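Local coordinates for protein hydrolase (Rhizobium meliloti, PDB 5HOE) that acts as a carbohydrate acetylesterase of the SGNH (GDSL-like) hydrolase family, probably hydrolysing ester bonds, and assembles into an octamer, at residues S18-G23 with I63-S68; D24-G29 with G207-A212. All coordinates share one frame; numbering follows the deposited sequence. Where two conformers were deposited one is given.

How the contacts relate
Contact 1 joins strands 17-23 and 60-66, neighbours in the parallel sheet of this alpha/beta fold, with 60-66 at its margin within the chain; contact 2 brings the short helix 25-28, which directly follows strand 17-23, against the loop ahead of helix 212-229. Along the chain the segments alternate: 18-23, 24-29, 63-68, then 207-212. The contact centres lie about 13 Å apart, yet they touch, the ring of W28 packing on S68 and G66, and L67 O lying against D24. The C-terminal ends of both strands of contact 1 thus lead to the probable active site of contact 2, where S25 and H209 meet around a bound phosphate.

Contact 1: residues S18-G23 with I63-S68; sequences SVLCFG and IEEGLS
L20 lays its methyl CD1 against the aliphatic part of E65 and the branch of I63, 3.5 Å from E65 CG and 3.7 Å from I63 CG2. L20 CG stands anti to the backbone N (chi1 171°), and the tip of the side chain leans over toward strand 60-66. On the same face of the sheet the ring of F22 follows, its CD1 3.8 Å from E65 CB; helix 84-95 packs on L20, F22 and I63 there. C21 points to the other face, where helix 48-56 meets it. The strands themselves run parallel, their axes 9° apart, with L20 opposite I63 and F22 opposite E65. I63 N binds V19 O and I63 O receives C21 N at 2.8 Å; C21 O then takes E65 N, and E65 O takes G23 N. The last bond runs from L67 N to G23 O at 3.0 Å, and G23 O also bonds to R70. The E65 chain bends at chi2 (-70°), and its carboxylate bonds to Y87 and H95 of its own chain and, weakly, to H95 of a second subunit, whose E65 brings its carboxylate close. A buried acid at a subunit interface is therefore gripped by polar partners while its CB and CG serve as apolar packing, and the proximity of the two carboxylates could raise their proton affinity.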
loop_
_atom_site.group_PDB
_atom_site.type_symbol
_atom_site.label_atom_id
_atom_site.label_comp_id
_atom_site.label_asym_id
_atom_site.label_seq_id
_atom_site.Cartn_x
_atom_site.Cartn_y
_atom_site.Cartn_z
ATOM N N SER A 18 20.252 -13.245 -30.377
ATOM C CA SER A 18 20.513 -12.564 -29.123
ATOM C C SER A 18 20.129 -13.457 -27.955
ATOM O O SER A 18 19.077 -14.123 -27.972
ATOM C CB SER A 18 19.732 -11.248 -29.089
ATOM O OG SER A 18 20.278 -10.375 -30.063
ATOM N N VAL A 19 21.012 -13.487 -26.960
ATOM C CA VAL A 19 20.862 -14.331 -25.790
ATOM C C VAL A 19 21.038 -13.469 -24.539
ATOM O O VAL A 19 22.116 -12.900 -24.319
ATOM C CB VAL A 19 21.872 -15.490 -25.792
ATOM C CG1 VAL A 19 21.624 -16.379 -24.595
ATOM C CG2 VAL A 19 21.776 -16.291 -27.102
ATOM N N LEU A 20 19.992 -13.395 -23.715
ATOM C CA LEU A 20 20.018 -12.648 -22.464
ATOM C C LEU A 20 20.404 -13.582 -21.321
ATOM O O LEU A 20 19.774 -14.622 -21.127
ATOM C CB LEU A 20 18.627 -12.066 -22.191
ATOM C CG LEU A 20 18.425 -11.421 -20.803
ATOM C CD1 LEU A 20 19.359 -10.257 -20.655
ATOM C CD2 LEU A 20 16.976 -10.983 -20.562
ATOM N N CYS A 21 21.423 -13.196 -20.555
ATOM C CA CYS A 21 21.903 -14.006 -19.437
ATOM C C CYS A 21 21.497 -13.348 -18.115
ATOM O O CYS A 21 22.082 -12.344 -17.705
ATOM C CB CYS A 21 23.410 -14.175 -19.532
ATOM S SG CYS A 21 23.952 -14.960 -21.080
ATOM N N PHE A 22 20.487 -13.906 -17.459
ATOM C CA PHE A 22 19.897 -13.307 -16.259
ATOM C C PHE A 22 20.328 -14.081 -15.011
ATOM O O PHE A 22 20.008 -15.265 -14.874
ATOM C CB PHE A 22 18.373 -13.304 -16.399
ATOM C CG PHE A 22 17.655 -12.405 -15.407
ATOM C CD1 PHE A 22 17.833 -11.023 -15.438
ATOM C CD2 PHE A 22 16.767 -12.925 -14.477
ATOM C CE1 PHE A 22 17.169 -10.203 -14.543
ATOM C CE2 PHE A 22 16.107 -12.096 -13.589
ATOM C CZ PHE A 22 16.301 -10.736 -13.642
ATOM N N GLY A 23 21.052 -13.418 -14.104
ATOM C CA GLY A 23 21.606 -14.128 -12.972
ATOM C C GLY A 23 21.979 -13.260 -11.785
ATOM O O GLY A 23 21.612 -12.074 -11.691
ATOM N N ILE A 63 23.879 -10.635 -23.969
ATOM C CA ILE A 63 23.483 -9.522 -23.114
ATOM C C ILE A 63 23.595 -9.997 -21.671
ATOM O O ILE A 63 23.021 -11.030 -21.304
ATOM C CB ILE A 63 22.040 -9.096 -23.423
ATOM C CG1 ILE A 63 21.902 -8.671 -24.888
ATOM C CG2 ILE A 63 21.589 -7.971 -22.499
ATOM C CD1 ILE A 63 20.551 -8.898 -25.438
ATOM N N GLU A 64 24.379 -9.287 -20.875
ATOM C CA GLU A 64 24.598 -9.648 -19.481
ATOM C C GLU A 64 23.658 -8.857 -18.579
ATOM O O GLU A 64 23.628 -7.616 -18.630
ATOM C CB GLU A 64 26.042 -9.351 -19.094
ATOM C CG GLU A 64 27.064 -10.086 -19.936
ATOM C CD GLU A 64 28.465 -9.795 -19.470
ATOM O OE1 GLU A 64 29.026 -8.750 -19.847
ATOM O OE2 GLU A 64 28.991 -10.599 -18.697
ATOM N N GLU A 65 22.896 -9.582 -17.751
ATOM C CA GLU A 65 22.098 -8.998 -16.663
ATOM C C GLU A 65 22.317 -9.811 -15.380
ATOM O O GLU A 65 21.420 -10.528 -14.914
ATOM C CB GLU A 65 20.612 -8.920 -17.040
ATOM C CG GLU A 65 20.294 -7.949 -18.181
ATOM C CD GLU A 65 20.448 -6.482 -17.854
ATOM O OE1 GLU A 65 20.765 -6.122 -16.710
ATOM O OE2 GLU A 65 20.217 -5.667 -18.786
ATOM N N GLY A 66 23.508 -9.672 -14.800
ATOM C CA GLY A 66 23.854 -10.323 -13.551
ATOM C C GLY A 66 23.912 -9.298 -12.427
ATOM O O GLY A 66 24.523 -8.243 -12.566
ATOM N N LEU A 67 23.301 -9.643 -11.306
ATOM C CA LEU A 67 23.249 -8.754 -10.153
ATOM C C LEU A 67 23.558 -9.541 -8.892
ATOM O O LEU A 67 22.834 -10.479 -8.542
ATOM C CB LEU A 67 21.880 -8.078 -10.054
ATOM C CG LEU A 67 21.653 -7.207 -8.825
ATOM C CD1 LEU A 67 22.608 -6.014 -8.827
ATOM C CD2 LEU A 67 20.196 -6.735 -8.795
ATOM N N SER A 68 24.644 -9.175 -8.214
ATOM C CA SER A 68 24.985 -9.841 -6.965
ATOM C C SER A 68 23.817 -9.790 -5.988
ATOM O O SER A 68 23.117 -8.780 -5.888
ATOM C CB SER A 68 26.206 -9.162 -6.351
ATOM O OG SER A 68 27.331 -9.346 -7.199
#

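Contact 2: residues D24-G29 with G207-A212; sequences DSLTWG and GIHLSA. With PO4 (phosphate ion), chain E.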
loop_
_atom_site.group_PDB
_atom_site.type_symbol
_atom_site.label_atom_id
_atom_site.label_comp_id
_atom_site.label_asym_id
_atom_site.label_seq_id
_atom_site.Cartn_x
_atom_site.Cartn_y
_atom_site.Cartn_z
ATOM N N ASP A 24 22.740 -13.871 -10.873
ATOM C CA ASP A 24 23.207 -13.277 -9.624
ATOM C C ASP A 24 24.729 -13.061 -9.703
ATOM O O ASP A 24 25.248 -12.822 -10.802
ATOM C CB ASP A 24 22.727 -14.123 -8.443
ATOM C CG ASP A 24 23.204 -15.562 -8.506
ATOM O OD1 ASP A 24 24.266 -15.857 -9.105
ATOM O OD2 ASP A 24 22.497 -16.407 -7.931
ATOM N N SER A 25 25.434 -13.114 -8.551
ATOM C CA SER A 25 26.881 -12.907 -8.559
ATOM C C SER A 25 27.614 -13.927 -9.426
ATOM O O SER A 25 28.724 -13.643 -9.910
ATOM C CB SER A 25 27.444 -12.965 -7.141
ATOM O OG SER A 25 27.150 -14.220 -6.539
ATOM N N LEU A 26 27.060 -15.135 -9.580
ATOM C CA LEU A 26 27.740 -16.114 -10.425
ATOM C C LEU A 26 27.780 -15.651 -11.873
ATOM O O LEU A 26 28.693 -16.031 -12.621
ATOM C CB LEU A 26 27.049 -17.473 -10.367
ATOM C CG LEU A 26 26.814 -18.084 -8.995
ATOM C CD1 LEU A 26 26.008 -19.382 -9.119
ATOM C CD2 LEU A 26 28.138 -18.286 -8.283
ATOM N N THR A 27 26.808 -14.827 -12.277
ATOM C CA THR A 27 26.735 -14.275 -13.625
ATOM C C THR A 27 27.429 -12.918 -13.712
ATOM O O THR A 27 28.166 -12.658 -14.671
ATOM C CB THR A 27 25.267 -14.207 -14.058
ATOM O OG1 THR A 27 24.732 -15.547 -14.105
ATOM C CG2 THR A 27 25.129 -13.593 -15.428
ATOM N N TRP A 28 27.218 -12.051 -12.723
ATOM C CA TRP A 28 27.977 -10.798 -12.642
ATOM C C TRP A 28 29.484 -11.060 -12.647
ATOM O O TRP A 28 30.249 -10.356 -13.318
ATOM C CB TRP A 28 27.580 -10.021 -11.378
ATOM C CG TRP A 28 28.274 -8.678 -11.256
ATOM C CD1 TRP A 28 27.986 -7.546 -11.963
ATOM C CD2 TRP A 28 29.365 -8.336 -10.381
ATOM N NE1 TRP A 28 28.822 -6.525 -11.589
ATOM C CE2 TRP A 28 29.691 -6.984 -10.634
ATOM C CE3 TRP A 28 30.115 -9.048 -9.425
ATOM C CZ2 TRP A 28 30.710 -6.319 -9.959
ATOM C CZ3 TRP A 28 31.139 -8.380 -8.763
ATOM C CH2 TRP A 28 31.429 -7.029 -9.039
ATOM N N GLY A 29 29.926 -12.077 -11.905
ATOM C CA GLY A 29 31.330 -12.459 -11.903
ATOM C C GLY A 29 32.065 -12.035 -10.650
ATOM O O GLY A 29 33.139 -11.424 -10.721
ATOM N N GLY A 207 33.133 -20.653 -0.535
ATOM C CA GLY A 207 32.071 -21.641 -0.549
ATOM C C GLY A 207 30.827 -21.246 -1.329
ATOM O O GLY A 207 29.821 -21.973 -1.265
ATOM N N ILE A 208 30.858 -20.115 -2.057
ATOM C CA ILE A 208 29.685 -19.562 -2.744
ATOM C C ILE A 208 30.002 -19.273 -4.217
ATOM O O ILE A 208 29.232 -19.618 -5.113
ATOM C CB ILE A 208 29.196 -18.278 -2.038
ATOM C CG1 ILE A 208 28.742 -18.575 -0.611
ATOM C CG2 ILE A 208 28.047 -17.639 -2.816
ATOM C CD1 ILE A 208 28.819 -17.391 0.314
ATOM N N HIS A 209 31.139 -18.639 -4.480
ATOM C CA HIS A 209 31.460 -18.175 -5.816
ATOM C C HIS A 209 32.461 -19.109 -6.495
ATOM O O HIS A 209 32.870 -20.135 -5.937
ATOM C CB HIS A 209 31.903 -16.712 -5.747
ATOM C CG HIS A 209 30.916 -15.826 -5.050
ATOM N ND1 HIS A 209 31.097 -15.374 -3.760
ATOM C CD2 HIS A 209 29.723 -15.334 -5.454
ATOM C CE1 HIS A 209 30.061 -14.624 -3.410
ATOM N NE2 HIS A 209 29.203 -14.607 -4.409
ATOM N N LEU A 210 32.812 -18.774 -7.744
ATOM C CA LEU A 210 33.530 -19.683 -8.633
ATOM C C LEU A 210 34.853 -19.087 -9.104
ATOM O O LEU A 210 35.026 -17.870 -9.171
ATOM C CB LEU A 210 32.665 -20.029 -9.853
ATOM C CG LEU A 210 31.195 -20.401 -9.668
ATOM C CD1 LEU A 210 30.527 -20.494 -11.026
ATOM C CD2 LEU A 210 31.114 -21.693 -8.920
ATOM N N SER A 211 35.796 -19.972 -9.415
ATOM C CA SER A 211 37.060 -19.591 -10.021
ATOM C C SER A 211 36.877 -19.263 -11.495
ATOM O O SER A 211 35.880 -19.633 -12.117
ATOM C CB SER A 211 38.058 -20.741 -9.880
ATOM O OG SER A 211 37.732 -21.820 -10.731
ATOM N N ALA A 212 37.876 -18.584 -12.063
ATOM C CA ALA A 212 37.840 -18.274 -13.490
ATOM C C ALA A 212 37.765 -19.544 -14.335
ATOM O O ALA A 212 36.985 -19.615 -15.305
ATOM C CB ALA A 212 39.053 -17.427 -13.888
HETATM P P PO4 E . 25.666 -13.827 -4.299
HETATM O O1 PO4 E . 24.773 -13.547 -5.474
HETATM O O2 PO4 E . 25.787 -15.316 -4.112
HETATM O O3 PO4 E . 27.021 -13.165 -4.294
HETATM O O4 PO4 E . 25.125 -13.191 -3.060
#
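The GDSL motif of this SGNH hydrolase, G23 to L26, which carries the probable nucleophile S25 at the start of helix 25-28, meets the loop bearing the probable catalytic histidine. In the conformer given for S25, one of two modelled, OG lies 3.0 Å from H209 NE2, at the imidazole edge. H209 CG is anti to the carbonyl carbon (chi1 -54°), which carries NE2 toward S25 and a phosphate ion, probably from the crystallisation liquor. H209 NE2 donates to phosphate O3 at 2.6 Å, nearly straight at 170°, and S25 N gives a longer bond to O1. S25 OG is modelled too near the phosphorus for an ordinary contact, so its position against ion and histidine is doubtful. N108 and A69 bind the same phosphate. I208 CG2 covers one face of the H209 ring, 3.6 Å above its centre; W30 stacks with the ring, and ND1 is hydrogen-bonded to D206. An alanine in place of H209 would probably leave D206 without its imidazole mate and open a gap beside I208 and W30. L26 pushes CD2 to 3.6 Å from I208 O and 4.0 Å from L210 CG, the leucines crossing at about a right angle. D24 caps the helix, OD1 accepting L26 N at 2.9 Å. Serine at a helix start after a strand, facing a histidine backed by aspartate, is consistent with the Ser-His-Asp catalytic triad of SGNH esterases.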